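Local coordinates for protein tapirin (Caldicellulosiruptor hydrothermalis, PDB 6N2C) that probably binds cellulose through its C-terminal beta-helix domain, likely helping the thermophilic bacterium attach to plant biomass, and carries a zinc ion, at residues A[199-204]-A[547-552]; A[380-385]-A[401-406]; A[280-285]-A[306-311]; A[463-468]-A[570-575]. One frame throughout, in Å; residues are numbered along the deposited sequence.

Contact 1. Residues A[199-204]-A[547-552]. With ZN (zinc ion), chain C.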
loop_
_atom_site.group_PDB
_atom_site.type_symbol
_atom_site.label_atom_id
_atom_site.label_comp_id
_atom_site.label_asym_id
_atom_site.label_seq_id
_atom_site.Cartn_x
_atom_site.Cartn_y
_atom_site.Cartn_z
ATOM N N ASN A 199 -19.663 1.307 -4.813
ATOM C CA ASN A 199 -20.207 0.188 -4.033
ATOM C C ASN A 199 -19.892 -1.213 -4.610
ATOM O O ASN A 199 -20.798 -2.036 -4.784
ATOM C CB ASN A 199 -21.686 0.406 -3.855
ATOM C CG ASN A 199 -21.936 1.785 -3.298
ATOM O OD1 ASN A 199 -21.350 2.132 -2.259
ATOM N ND2 ASN A 199 -22.744 2.564 -3.957
ATOM N N ILE A 200 -18.626 -1.417 -4.998
ATOM C CA ILE A 200 -18.165 -2.750 -5.414
ATOM C C ILE A 200 -17.493 -3.351 -4.217
ATOM O O ILE A 200 -16.710 -2.672 -3.557
ATOM C CB ILE A 200 -17.319 -2.704 -6.729
ATOM C CG1 ILE A 200 -18.272 -2.145 -7.858
ATOM C CG2 ILE A 200 -16.749 -4.107 -7.072
ATOM C CD1 ILE A 200 -17.801 -2.130 -9.290
ATOM N N THR A 201 -17.784 -4.627 -3.927
ATOM C CA THR A 201 -17.092 -5.398 -2.906
ATOM C C THR A 201 -16.368 -6.532 -3.606
ATOM O O THR A 201 -16.999 -7.265 -4.354
ATOM C CB THR A 201 -18.069 -5.958 -1.897
ATOM O OG1 THR A 201 -18.787 -4.874 -1.244
ATOM C CG2 THR A 201 -17.399 -6.724 -0.850
ATOM N N VAL A 202 -15.071 -6.597 -3.420
ATOM C CA VAL A 202 -14.196 -7.612 -4.079
ATOM C C VAL A 202 -13.637 -8.495 -2.965
ATOM O O VAL A 202 -12.985 -8.001 -2.070
ATOM C CB VAL A 202 -13.052 -6.963 -4.837
ATOM C CG1 VAL A 202 -12.092 -8.002 -5.418
ATOM C CG2 VAL A 202 -13.552 -6.038 -5.923
ATOM N N THR A 203 -13.769 -9.843 -3.114
ATOM C CA THR A 203 -13.105 -10.834 -2.301
ATOM C C THR A 203 -12.231 -11.623 -3.270
ATOM O O THR A 203 -12.760 -12.183 -4.220
ATOM C CB THR A 203 -14.094 -11.736 -1.574
ATOM O OG1 THR A 203 -15.056 -10.950 -0.829
ATOM C CG2 THR A 203 -13.372 -12.665 -0.584
ATOM N N THR A 204 -10.926 -11.584 -3.054
ATOM C CA THR A 204 -10.000 -12.230 -3.979
ATOM C C THR A 204 -8.842 -12.836 -3.312
ATOM O O THR A 204 -8.582 -12.645 -2.101
ATOM C CB THR A 204 -9.604 -11.271 -5.100
ATOM O OG1 THR A 204 -8.978 -12.024 -6.183
ATOM C CG2 THR A 204 -8.559 -10.278 -4.577
ATOM N N ASN A 547 -22.628 -1.391 -7.307
ATOM C CA ASN A 547 -23.521 -2.264 -6.506
ATOM C C ASN A 547 -23.343 -3.766 -6.892
ATOM O O ASN A 547 -24.283 -4.475 -7.273
ATOM C CB ASN A 547 -24.947 -1.818 -6.658
ATOM C CG ASN A 547 -25.129 -0.333 -6.257
ATOM O OD1 ASN A 547 -25.527 0.505 -7.071
ATOM N ND2 ASN A 547 -24.763 -0.010 -5.050
ATOM N N LEU A 548 -22.102 -4.173 -6.840
ATOM C CA LEU A 548 -21.695 -5.491 -7.388
ATOM C C LEU A 548 -20.784 -6.150 -6.370
ATOM O O LEU A 548 -19.828 -5.516 -5.829
ATOM C CB LEU A 548 -21.013 -5.235 -8.736
ATOM C CG LEU A 548 -20.076 -6.371 -9.257
ATOM C CD1 LEU A 548 -20.940 -7.544 -9.649
ATOM C CD2 LEU A 548 -19.369 -5.900 -10.508
ATOM N N ASN A 549 -21.024 -7.466 -6.087
ATOM C CA ASN A 549 -20.148 -8.258 -5.251
ATOM C C ASN A 549 -19.401 -9.224 -6.251
ATOM O O ASN A 549 -20.048 -9.906 -7.036
ATOM C CB ASN A 549 -20.940 -9.128 -4.321
ATOM C CG ASN A 549 -21.633 -8.355 -3.263
ATOM O OD1 ASN A 549 -20.987 -7.608 -2.485
ATOM N ND2 ASN A 549 -22.982 -8.501 -3.205
ATOM N N ILE A 550 -18.064 -9.225 -6.133
ATOM C CA ILE A 550 -17.125 -10.019 -6.939
ATOM C C ILE A 550 -16.475 -10.953 -5.976
ATOM O O ILE A 550 -15.891 -10.548 -4.962
ATOM C CB ILE A 550 -16.057 -9.145 -7.685
ATOM C CG1 ILE A 550 -16.773 -8.196 -8.642
ATOM C CG2 ILE A 550 -15.091 -10.040 -8.503
ATOM C CD1 ILE A 550 -15.954 -7.084 -9.145
ATOM N N GLU A 551 -16.521 -12.256 -6.272
ATOM C CA GLU A 551 -15.768 -13.200 -5.469
ATOM C C GLU A 551 -14.942 -14.145 -6.405
ATOM O O GLU A 551 -15.475 -14.658 -7.359
ATOM C CB GLU A 551 -16.712 -14.098 -4.677
ATOM C CG GLU A 551 -17.454 -13.460 -3.453
ATOM C CD GLU A 551 -18.676 -12.628 -3.840
ATOM O OE1 GLU A 551 -19.551 -13.156 -4.554
ATOM O OE2 GLU A 551 -18.778 -11.416 -3.476
ATOM N N TYR A 552 -13.694 -14.271 -6.066
ATOM C CA TYR A 552 -12.799 -15.196 -6.765
ATOM C C TYR A 552 -13.313 -16.642 -6.548
ATOM O O TYR A 552 -13.542 -17.088 -5.364
ATOM C CB TYR A 552 -11.415 -15.094 -6.183
ATOM C CG TYR A 552 -10.426 -16.214 -6.548
ATOM C CD1 TYR A 552 -9.899 -16.290 -7.814
ATOM C CD2 TYR A 552 -10.125 -17.263 -5.654
ATOM C CE1 TYR A 552 -9.011 -17.293 -8.134
ATOM C CE2 TYR A 552 -9.243 -18.277 -6.006
ATOM C CZ TYR A 552 -8.617 -18.223 -7.222
ATOM O OH TYR A 552 -7.774 -19.251 -7.608
HETATM ZN ZN ZN C . -20.346 -14.902 -5.021
HETATM O O HOH W 1 -21.289 -4.273 -2.877
HETATM O O HOH W 2 -23.838 2.611 -6.678
HETATM O O HOH W 3 -16.951 -9.829 -2.514
#

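Contact 2. Residues A[380-385]-A[401-406]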
loop_
_atom_site.group_PDB
_atom_site.type_symbol
_atom_site.label_atom_id
_atom_site.label_comp_id
_atom_site.label_asym_id
_atom_site.label_seq_id
_atom_site.Cartn_x
_atom_site.Cartn_y
_atom_site.Cartn_z
ATOM N N ASN A 380 20.865 16.328 10.820
ATOM C CA ASN A 380 20.571 17.685 11.171
ATOM C C ASN A 380 19.239 17.732 11.875
ATOM O O ASN A 380 18.289 17.051 11.461
ATOM C CB ASN A 380 20.578 18.585 9.951
ATOM C CG ASN A 380 21.952 18.726 9.332
ATOM O OD1 ASN A 380 22.971 18.924 10.012
ATOM N ND2 ASN A 380 21.983 18.674 7.987
ATOM N N LEU A 381 19.166 18.562 12.920
ATOM C CA LEU A 381 17.951 18.816 13.698
ATOM C C LEU A 381 17.605 20.280 13.574
ATOM O O LEU A 381 18.456 21.120 13.892
ATOM C CB LEU A 381 18.177 18.531 15.128
ATOM C CG LEU A 381 17.012 18.790 16.131
ATOM C CD1 LEU A 381 15.838 17.952 15.741
ATOM C CD2 LEU A 381 17.379 18.457 17.534
ATOM N N LYS A 382 16.382 20.601 13.112
ATOM C CA LYS A 382 15.870 21.981 13.075
ATOM C C LYS A 382 14.643 22.072 13.936
ATOM O O LYS A 382 13.723 21.281 13.775
ATOM C CB LYS A 382 15.520 22.446 11.655
ATOM C CG LYS A 382 14.977 23.865 11.572
ATOM C CD LYS A 382 14.762 24.239 10.117
ATOM C CE LYS A 382 14.196 25.620 9.932
ATOM N NZ LYS A 382 15.056 26.785 10.421
ATOM N N ILE A 383 14.660 22.972 14.927
ATOM C CA ILE A 383 13.537 23.271 15.807
ATOM C C ILE A 383 13.253 24.793 15.611
ATOM O O ILE A 383 14.179 25.620 15.710
ATOM C CB ILE A 383 13.883 22.965 17.247
ATOM C CG1 ILE A 383 13.958 21.450 17.449
ATOM C CG2 ILE A 383 12.822 23.525 18.181
ATOM C CD1 ILE A 383 14.480 21.068 18.780
ATOM N N ASP A 384 12.020 25.111 15.177
ATOM C CA ASP A 384 11.565 26.470 15.017
ATOM C C ASP A 384 10.320 26.615 15.856
ATOM O O ASP A 384 9.265 25.965 15.601
ATOM C CB ASP A 384 11.383 26.789 13.531
ATOM C CG ASP A 384 10.788 28.158 13.289
ATOM O OD1 ASP A 384 10.765 28.934 14.216
ATOM O OD2 ASP A 384 10.355 28.378 12.156
ATOM N N GLY A 385 10.400 27.428 16.888
ATOM C CA GLY A 385 9.291 27.623 17.802
ATOM C C GLY A 385 9.242 26.769 19.012
ATOM O O GLY A 385 10.148 25.962 19.240
ATOM N N THR A 401 19.914 23.463 14.403
ATOM C CA THR A 401 19.531 24.811 14.078
ATOM C C THR A 401 18.272 25.118 14.933
ATOM O O THR A 401 17.234 24.441 14.817
ATOM C CB THR A 401 19.281 24.925 12.589
ATOM O OG1 THR A 401 20.529 24.688 11.909
ATOM C CG2 THR A 401 18.833 26.330 12.243
ATOM N N ILE A 402 18.387 26.136 15.796
ATOM C CA ILE A 402 17.263 26.576 16.605
ATOM C C ILE A 402 16.869 28.018 16.242
ATOM O O ILE A 402 17.720 28.844 15.859
ATOM C CB ILE A 402 17.527 26.432 18.094
ATOM C CG1 ILE A 402 18.886 27.064 18.507
ATOM C CG2 ILE A 402 17.522 24.961 18.482
ATOM C CD1 ILE A 402 18.985 27.305 20.004
ATOM N N SER A 403 15.570 28.265 16.311
ATOM C CA SER A 403 15.033 29.634 16.121
ATOM C C SER A 403 13.727 29.785 16.816
ATOM O O SER A 403 12.989 28.819 17.029
ATOM C CB SER A 403 14.926 29.970 14.662
ATOM O OG SER A 403 14.046 29.117 13.988
ATOM N N ASN A 404 13.398 31.048 17.157
ATOM C CA ASN A 404 12.106 31.372 17.807
ATOM C C ASN A 404 11.873 30.503 18.982
ATOM O O ASN A 404 10.766 30.140 19.299
ATOM C CB ASN A 404 10.985 31.330 16.800
ATOM C CG ASN A 404 11.203 32.325 15.703
ATOM O OD1 ASN A 404 11.363 33.528 15.985
ATOM N ND2 ASN A 404 11.218 31.858 14.439
ATOM N N LEU A 405 12.964 30.156 19.664
ATOM C CA LEU A 405 12.863 29.236 20.772
ATOM C C LEU A 405 13.428 30.027 21.931
ATOM O O LEU A 405 14.704 30.216 22.035
ATOM C CB LEU A 405 13.756 27.991 20.490
ATOM C CG LEU A 405 13.787 26.975 21.648
ATOM C CD1 LEU A 405 12.407 26.427 21.906
ATOM C CD2 LEU A 405 14.817 25.859 21.417
ATOM N N ASN A 406 12.509 30.492 22.787
ATOM C CA ASN A 406 12.862 31.367 23.897
ATOM C C ASN A 406 12.830 30.735 25.251
ATOM O O ASN A 406 13.692 31.054 26.079
ATOM C CB ASN A 406 11.962 32.593 23.840
ATOM C CG ASN A 406 12.109 33.296 22.524
ATOM O OD1 ASN A 406 13.245 33.634 22.124
ATOM N ND2 ASN A 406 10.998 33.432 21.786
HETATM O O HOH W 4 15.325 26.761 13.091
#

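Contact 3. Residues A[280-285]-A[306-311]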
loop_
_atom_site.group_PDB
_atom_site.type_symbol
_atom_site.label_atom_id
_atom_site.label_comp_id
_atom_site.label_asym_id
_atom_site.label_seq_id
_atom_site.Cartn_x
_atom_site.Cartn_y
_atom_site.Cartn_z
ATOM N N ILE A 280 2.581 7.943 -0.815
ATOM C CA ILE A 280 1.417 7.520 -0.126
ATOM C C ILE A 280 0.847 8.736 0.520
ATOM O O ILE A 280 1.533 9.345 1.352
ATOM C CB ILE A 280 1.705 6.416 0.947
ATOM C CG1 ILE A 280 2.300 5.172 0.242
ATOM C CG2 ILE A 280 0.405 6.100 1.721
ATOM C CD1 ILE A 280 2.644 4.076 1.272
ATOM N N SER A 281 -0.315 9.153 0.082
ATOM C CA SER A 281 -0.885 10.459 0.498
ATOM C C SER A 281 -2.263 10.370 1.094
ATOM O O SER A 281 -3.199 9.943 0.375
ATOM C CB SER A 281 -0.849 11.404 -0.721
ATOM O OG SER A 281 -1.527 12.640 -0.377
ATOM N N LEU A 282 -2.418 10.786 2.388
ATOM C CA LEU A 282 -3.698 10.702 3.071
ATOM C C LEU A 282 -4.583 11.969 2.796
ATOM O O LEU A 282 -4.034 13.029 2.405
ATOM C CB LEU A 282 -3.587 10.414 4.577
ATOM C CG LEU A 282 -3.242 8.926 4.848
ATOM C CD1 LEU A 282 -1.807 8.555 4.417
ATOM C CD2 LEU A 282 -3.376 8.738 6.324
ATOM N N SER A 283 -5.871 11.814 2.878
ATOM C CA SER A 283 -6.863 12.871 2.575
ATOM C C SER A 283 -7.540 13.517 3.768
ATOM O O SER A 283 -8.088 14.627 3.630
ATOM C CB SER A 283 -7.951 12.424 1.559
ATOM O OG SER A 283 -8.851 11.466 2.086
ATOM N N GLY A 284 -7.578 12.823 4.897
ATOM C CA GLY A 284 -8.344 13.142 6.083
ATOM C C GLY A 284 -9.283 12.045 6.525
ATOM O O GLY A 284 -9.857 11.337 5.664
ATOM N N LYS A 285 -9.336 11.776 7.826
ATOM C CA LYS A 285 -10.123 10.695 8.374
ATOM C C LYS A 285 -9.744 9.345 7.639
ATOM O O LYS A 285 -10.562 8.465 7.505
ATOM C CB LYS A 285 -11.613 10.924 8.248
ATOM C CG LYS A 285 -12.090 12.099 9.086
ATOM C CD LYS A 285 -12.529 11.533 10.410
ATOM C CE LYS A 285 -14.027 11.575 10.443
ATOM N NZ LYS A 285 -14.495 12.841 11.062
ATOM N N ASN A 306 -6.480 11.636 10.731
ATOM C CA ASN A 306 -5.828 10.474 10.046
ATOM C C ASN A 306 -5.164 9.645 11.090
ATOM O O ASN A 306 -4.833 10.079 12.241
ATOM C CB ASN A 306 -4.813 10.966 9.061
ATOM C CG ASN A 306 -5.405 11.755 7.958
ATOM O OD1 ASN A 306 -6.253 11.236 7.158
ATOM N ND2 ASN A 306 -4.862 12.975 7.748
ATOM N N LEU A 307 -4.816 8.405 10.727
ATOM C CA LEU A 307 -4.049 7.589 11.673
ATOM C C LEU A 307 -3.206 6.611 10.841
ATOM O O LEU A 307 -3.769 5.862 10.058
ATOM C CB LEU A 307 -4.947 6.789 12.574
ATOM C CG LEU A 307 -4.264 5.838 13.586
ATOM C CD1 LEU A 307 -3.266 6.569 14.398
ATOM C CD2 LEU A 307 -5.230 5.047 14.415
ATOM N N VAL A 308 -1.909 6.726 10.931
ATOM C CA VAL A 308 -0.989 5.757 10.330
ATOM C C VAL A 308 -0.300 5.013 11.521
ATOM O O VAL A 308 0.437 5.615 12.289
ATOM C CB VAL A 308 0.069 6.375 9.439
ATOM C CG1 VAL A 308 1.002 5.260 8.957
ATOM C CG2 VAL A 308 -0.594 7.070 8.243
ATOM N N THR A 309 -0.639 3.715 11.705
ATOM C CA THR A 309 -0.107 2.912 12.752
ATOM C C THR A 309 0.965 1.953 12.187
ATOM O O THR A 309 0.660 1.231 11.194
ATOM C CB THR A 309 -1.240 2.101 13.395
ATOM O OG1 THR A 309 -2.197 3.007 13.991
ATOM C CG2 THR A 309 -0.705 1.250 14.461
ATOM N N ILE A 310 2.168 1.960 12.748
ATOM C CA ILE A 310 3.290 1.140 12.276
ATOM C C ILE A 310 3.618 0.078 13.311
ATOM O O ILE A 310 3.964 0.406 14.468
ATOM C CB ILE A 310 4.562 1.994 12.035
ATOM C CG1 ILE A 310 4.316 3.137 11.048
ATOM C CG2 ILE A 310 5.787 1.150 11.590
ATOM C CD1 ILE A 310 3.841 2.757 9.680
ATOM N N ASN A 311 3.470 -1.208 12.925
ATOM C CA ASN A 311 3.759 -2.355 13.776
ATOM C C ASN A 311 5.227 -2.861 13.725
ATOM O O ASN A 311 5.739 -3.354 14.755
ATOM C CB ASN A 311 2.722 -3.458 13.509
ATOM C CG ASN A 311 1.367 -3.091 14.065
ATOM O OD1 ASN A 311 1.203 -3.083 15.274
ATOM N ND2 ASN A 311 0.382 -2.923 13.224
#

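Contact 4. Residues A[463-468]-A[570-575]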
loop_
_atom_site.group_PDB
_atom_site.type_symbol
_atom_site.label_atom_id
_atom_site.label_comp_id
_atom_site.label_asym_id
_atom_site.label_seq_id
_atom_site.Cartn_x
_atom_site.Cartn_y
_atom_site.Cartn_z
ATOM N N THR A 463 5.091 -11.546 -17.271
ATOM C CA THR A 463 5.000 -12.321 -18.526
ATOM C C THR A 463 5.762 -13.643 -18.613
ATOM O O THR A 463 5.471 -14.402 -19.548
ATOM C CB THR A 463 5.351 -11.465 -19.792
ATOM O OG1 THR A 463 6.700 -11.070 -19.721
ATOM C CG2 THR A 463 4.466 -10.291 -19.927
ATOM N N ASN A 464 6.711 -13.967 -17.719
ATOM C CA ASN A 464 7.212 -15.284 -17.669
ATOM C C ASN A 464 6.119 -16.307 -17.416
ATOM O O ASN A 464 6.225 -17.451 -17.860
ATOM C CB ASN A 464 8.307 -15.467 -16.587
ATOM C CG ASN A 464 9.690 -15.167 -17.098
ATOM O OD1 ASN A 464 9.903 -14.262 -17.932
ATOM N ND2 ASN A 464 10.719 -15.850 -16.438
ATOM N N TRP A 465 5.050 -15.923 -16.690
ATOM C CA TRP A 465 4.006 -16.814 -16.231
ATOM C C TRP A 465 2.591 -16.614 -16.805
ATOM O O TRP A 465 1.694 -17.484 -16.685
ATOM C CB TRP A 465 3.994 -16.743 -14.658
ATOM C CG TRP A 465 5.307 -17.098 -14.093
ATOM C CD1 TRP A 465 5.801 -18.321 -13.916
ATOM C CD2 TRP A 465 6.358 -16.166 -13.683
ATOM N NE1 TRP A 465 7.074 -18.232 -13.384
ATOM C CE2 TRP A 465 7.433 -16.924 -13.239
ATOM C CE3 TRP A 465 6.461 -14.772 -13.654
ATOM C CZ2 TRP A 465 8.610 -16.350 -12.754
ATOM C CZ3 TRP A 465 7.608 -14.181 -13.215
ATOM C CH2 TRP A 465 8.701 -14.976 -12.790
ATOM N N ILE A 466 2.331 -15.483 -17.406
ATOM C CA ILE A 466 1.051 -15.210 -17.988
ATOM C C ILE A 466 1.279 -14.457 -19.279
ATOM O O ILE A 466 1.849 -13.361 -19.314
ATOM C CB ILE A 466 0.001 -14.499 -17.041
ATOM C CG1 ILE A 466 -1.310 -14.369 -17.747
ATOM C CG2 ILE A 466 0.489 -13.178 -16.500
ATOM C CD1 ILE A 466 -2.521 -13.958 -16.949
ATOM N N ARG A 467 0.712 -14.985 -20.365
ATOM C CA ARG A 467 1.091 -14.527 -21.741
ATOM C C ARG A 467 -0.190 -14.417 -22.530
ATOM O O ARG A 467 -0.525 -15.343 -23.326
ATOM C CB ARG A 467 2.035 -15.533 -22.396
ATOM C CG ARG A 467 3.320 -15.600 -21.621
ATOM C CD ARG A 467 4.338 -16.522 -22.211
ATOM N NE ARG A 467 5.424 -16.701 -21.318
ATOM C CZ ARG A 467 6.402 -17.588 -21.498
ATOM N NH1 ARG A 467 6.527 -18.249 -22.675
ATOM N NH2 ARG A 467 7.273 -17.812 -20.517
ATOM N N LEU A 468 -0.889 -13.291 -22.390
ATOM C CA LEU A 468 -2.151 -13.145 -23.075
ATOM C C LEU A 468 -1.991 -13.076 -24.593
ATOM O O LEU A 468 -2.910 -13.377 -25.334
ATOM C CB LEU A 468 -2.999 -12.035 -22.495
ATOM C CG LEU A 468 -3.330 -12.220 -21.005
ATOM C CD1 LEU A 468 -4.080 -11.004 -20.439
ATOM C CD2 LEU A 468 -4.026 -13.538 -20.719
ATOM N N LYS A 570 1.879 -20.301 -17.490
ATOM C CA LYS A 570 2.919 -21.283 -17.154
ATOM C C LYS A 570 2.970 -21.293 -15.643
ATOM O O LYS A 570 3.056 -20.172 -15.022
ATOM C CB LYS A 570 4.300 -20.851 -17.771
ATOM C CG LYS A 570 4.403 -21.075 -19.283
ATOM C CD LYS A 570 5.843 -21.434 -19.751
ATOM C CE LYS A 570 5.836 -21.864 -21.202
ATOM N NZ LYS A 570 7.234 -22.149 -21.680
ATOM N N ILE A 571 3.021 -22.493 -15.062
ATOM C CA ILE A 571 3.096 -22.659 -13.604
ATOM C C ILE A 571 4.415 -23.305 -13.289
ATOM O O ILE A 571 4.704 -24.389 -13.810
ATOM C CB ILE A 571 1.933 -23.473 -13.032
ATOM C CG1 ILE A 571 0.583 -22.800 -13.345
ATOM C CG2 ILE A 571 2.112 -23.680 -11.511
ATOM C CD1 ILE A 571 -0.600 -23.735 -13.105
ATOM N N GLU A 572 5.255 -22.624 -12.520
ATOM C CA GLU A 572 6.547 -23.153 -12.217
ATOM C C GLU A 572 6.602 -23.413 -10.729
ATOM O O GLU A 572 5.895 -22.757 -9.904
ATOM C CB GLU A 572 7.651 -22.307 -12.817
ATOM C CG GLU A 572 8.317 -21.306 -11.924
ATOM C CD GLU A 572 9.567 -20.695 -12.573
ATOM O OE1 GLU A 572 9.365 -19.816 -13.426
ATOM O OE2 GLU A 572 10.732 -21.095 -12.245
ATOM N N ASN A 573 7.412 -24.406 -10.387
ATOM C CA ASN A 573 7.632 -24.786 -8.987
ATOM C C ASN A 573 8.530 -23.735 -8.324
ATOM O O ASN A 573 9.710 -23.991 -8.044
ATOM C CB ASN A 573 8.248 -26.198 -8.895
ATOM C CG ASN A 573 8.578 -26.596 -7.465
ATOM O OD1 ASN A 573 7.798 -26.333 -6.552
ATOM N ND2 ASN A 573 9.747 -27.191 -7.261
ATOM N N VAL A 574 7.983 -22.539 -8.095
ATOM C CA VAL A 574 8.797 -21.441 -7.582
ATOM C C VAL A 574 9.040 -21.720 -6.092
ATOM O O VAL A 574 8.114 -22.169 -5.364
ATOM C CB VAL A 574 8.141 -20.052 -7.749
ATOM C CG1 VAL A 574 8.855 -19.013 -6.875
ATOM C CG2 VAL A 574 8.173 -19.632 -9.204
ATOM N N GLN A 575 10.278 -21.459 -5.667
ATOM C CA GLN A 575 10.676 -21.582 -4.273
ATOM C C GLN A 575 11.303 -20.259 -3.814
ATOM O O GLN A 575 11.893 -19.537 -4.629
ATOM C CB GLN A 575 11.693 -22.722 -4.076
ATOM C CG GLN A 575 11.216 -24.123 -4.442
ATOM C CD GLN A 575 9.836 -24.442 -3.913
ATOM O OE1 GLN A 575 8.954 -24.818 -4.679
ATOM N NE2 GLN A 575 9.627 -24.267 -2.611
HETATM O O HOH W 5 10.327 -18.325 -15.158
HETATM O O HOH W 6 9.270 -19.919 -20.847
#

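Contact 1. Residues A[199-204]-A[547-552]
The flat amides of Asn-199 and Asn-547 lie side by side and point the same way, their planes 19° apart. Their ND2 atoms are both donors and do not bond each other; Asn-547 ND2 lies 3.3 Å from CB of Asn-199. One water accepts from Asn-199 ND2 and donates to Asn-547 OD1. Asn-219 and Asn-220 also hold the Asn-199 amide. The carboxylate of Glu-551 divides its oxygens. OE1 binds the zinc ion at 2.0 Å, and His-530 and Asp-532 complete the protein ligands. OE2 lies 2.6 Å from a water that also meets Thr-203 OG1, whose hydroxyl has a second partner in Tyr-225. The chain of Glu-551 bends at chi2 (80°), which brings CD close to the metal. The side chains of Tyr-552 and Thr-204 cross at about a right angle, and the Tyr-552 hydroxyl bonds to Thr-184 O. Five backbone bonds join the segments as parallel strands, among them Ile-550 N to Thr-201 O at 2.9 Å. Strand 227-229 flanks strand 200-203, strand 530-532 flanks strand 548-552, and Phe-543 of strand 541-543 packs against Ile-200, Leu-548 and Ile-550.

Contact 2. Residues A[380-385]-A[401-406]
Thr-401 bonds through its backbone to both Leu-381 and Ile-383. Thr-401 N gives its proton to Leu-381 O at 2.8 Å, and Thr-401 O takes one from Ile-383 N at 3.0 Å. The CG2 methyl of Thr-401 lies loosely beside the ammonium of Lys-382. Ile-383 O is gripped twice, by Ser-403 N and by a water that also accepts from Lys-382 NZ and meets Ser-403 OG. On the other face, Ile-383 CG2 comes to 4.5 Å from Leu-405 CD2. The strands belong to a parallel beta-helix, and strand 400-403 is the outermost of its wall of the helix, stacked on strand 380-384 of the coil before. Beyond them the pairing runs on into the turn. Gly-385 N bonds to Ser-403 O at 2.9 Å, and Gly-385 O lies 3.5 Å from Leu-405 CD1. A side chain at Gly-385 would press on the carbonyl oxygen of Asp-384. With CG anti to the backbone N (chi1 175°), the Asp-384 carboxylate lies alongside the Asn-404 amide and points the same way. Its OD1 takes a nearly straight bond from Asn-404 ND2 at 3.0 Å, on the syn side but 28° out of the carboxylate plane. An alanine in place of Asp-384 would probably leave Asn-404 ND2 without this acceptor and its amide freer to turn.

Contact 3. Residues A[280-285]-A[306-311]
At a corner of the parallel beta-helix, the side chain of Asn-306 reaches back from one coil to the backbone of Gly-284 in the coil before. Residues 282-285 round the corner between strands 279-281 and 287-290. Asn-306 stands just ahead of strand 307-310, next to that corner. With CG anti to its own carbonyl carbon (chi1 -64°), the amide lies against the turn, OD1 3.0 Å from Gly-284 CA. OD1 accepts a hydrogen bond from Asp-286 N. Lys-285 N is also near OD1, at 3.2 Å, but the angle is too poor for a bond. The other end of the amide is held within its own turn, where ND2 bonds to Asn-302 O. Asn-302 in turn donates from its ND2 to Leu-282 O, a second polar tie between the coils. Gly-284 has backbone angles at which a CB would press on the carbonyl oxygen of Ser-283. An alanine in place of Asn-306 would probably leave Asp-286 N without its acceptor and Asn-302 O without its donor, and so hold the turn less firmly.

The apolar part lies on the inner side. Leu-282 and Asn-306 slide past each other in opposite directions, with Leu-282 CD2 3.8 Å from Asn-306 CB. The same methyl meets CG2 of Val-308, also at 3.8 Å, the two side chains lying aslant. Ile-288 touches Leu-282, while Ile-300 and Met-326 touch Val-308. Aliphatic side chains stacked inside, with polar side chains bonding to turn backbone at the corners, are typical of parallel beta-helices.

Contact 4. Residues A[463-468]-A[570-575]
Trp-465 and Lys-570 join two loops that run outside the coils of the beta-helix. One follows helix 451-457 and the other follows helix 557-565. Neither segment is regular, although Asn-573 centres an inverse gamma turn. Lys-570 N donates to Trp-465 O at 2.9 Å. The N-H points well at the oxygen, but the donor stands 41° above the carbonyl plane. The indole N-H of Trp-465 is satisfied by Glu-572, with NE1 2.8 Å from OE1. This bond is more bent, and it meets the carboxylate on its anti side. The same OE1 takes a second proton from a water that accepts from Asn-464 ND2. Lys-570 O lies at the edge of the indole, 3.5 Å from Trp-465 CD1. Asn-464 CB sits over one face of the ring, toward its rim. Phe-181 meets the indole with the planes at about 60°, and Phe-183 also touches it.

Two donors of Arg-467 bond to carbonyls of its own segment. The chain is extended out to NE (chi3 -170°), which carries NE to Thr-463 O at 2.9 Å, and NH2 bonds to Asn-464 O. Both acceptors are backbone carbonyls three or four residues earlier. The backbone of Arg-467 also bonds to that of Ile-568. The chain of Lys-570 crosses the guanidinium aslant, with CD over one face. One water accepts from both Arg-467 NH2 and Lys-570 NZ, which would probably ease the repulsion between the two cations. Arg-467 NH1 lies 4.1 Å from Lys-570 NZ.

In the fold
From the N terminus, 199-204 comes first, and its partner lies more than 340 residues further on. Contact 3 closes next, between neighbouring coils near the middle of the beta-helix. Contact 2 follows in series at its far end, again over one coil. Both short loops lie within the long one that contact 1 closes. Beyond contact 2 the chain returns to the starting end, where 463-468 opens contact 4. Segment 547-552 then completes contact 1, setting late strands beside the first ones, and 570-575 completes contact 4. Contacts 1 and 4 therefore cross along the chain. Contact 4 joins outer loops at that same end. The centres of contacts 1 and 2 are about 51 Å apart.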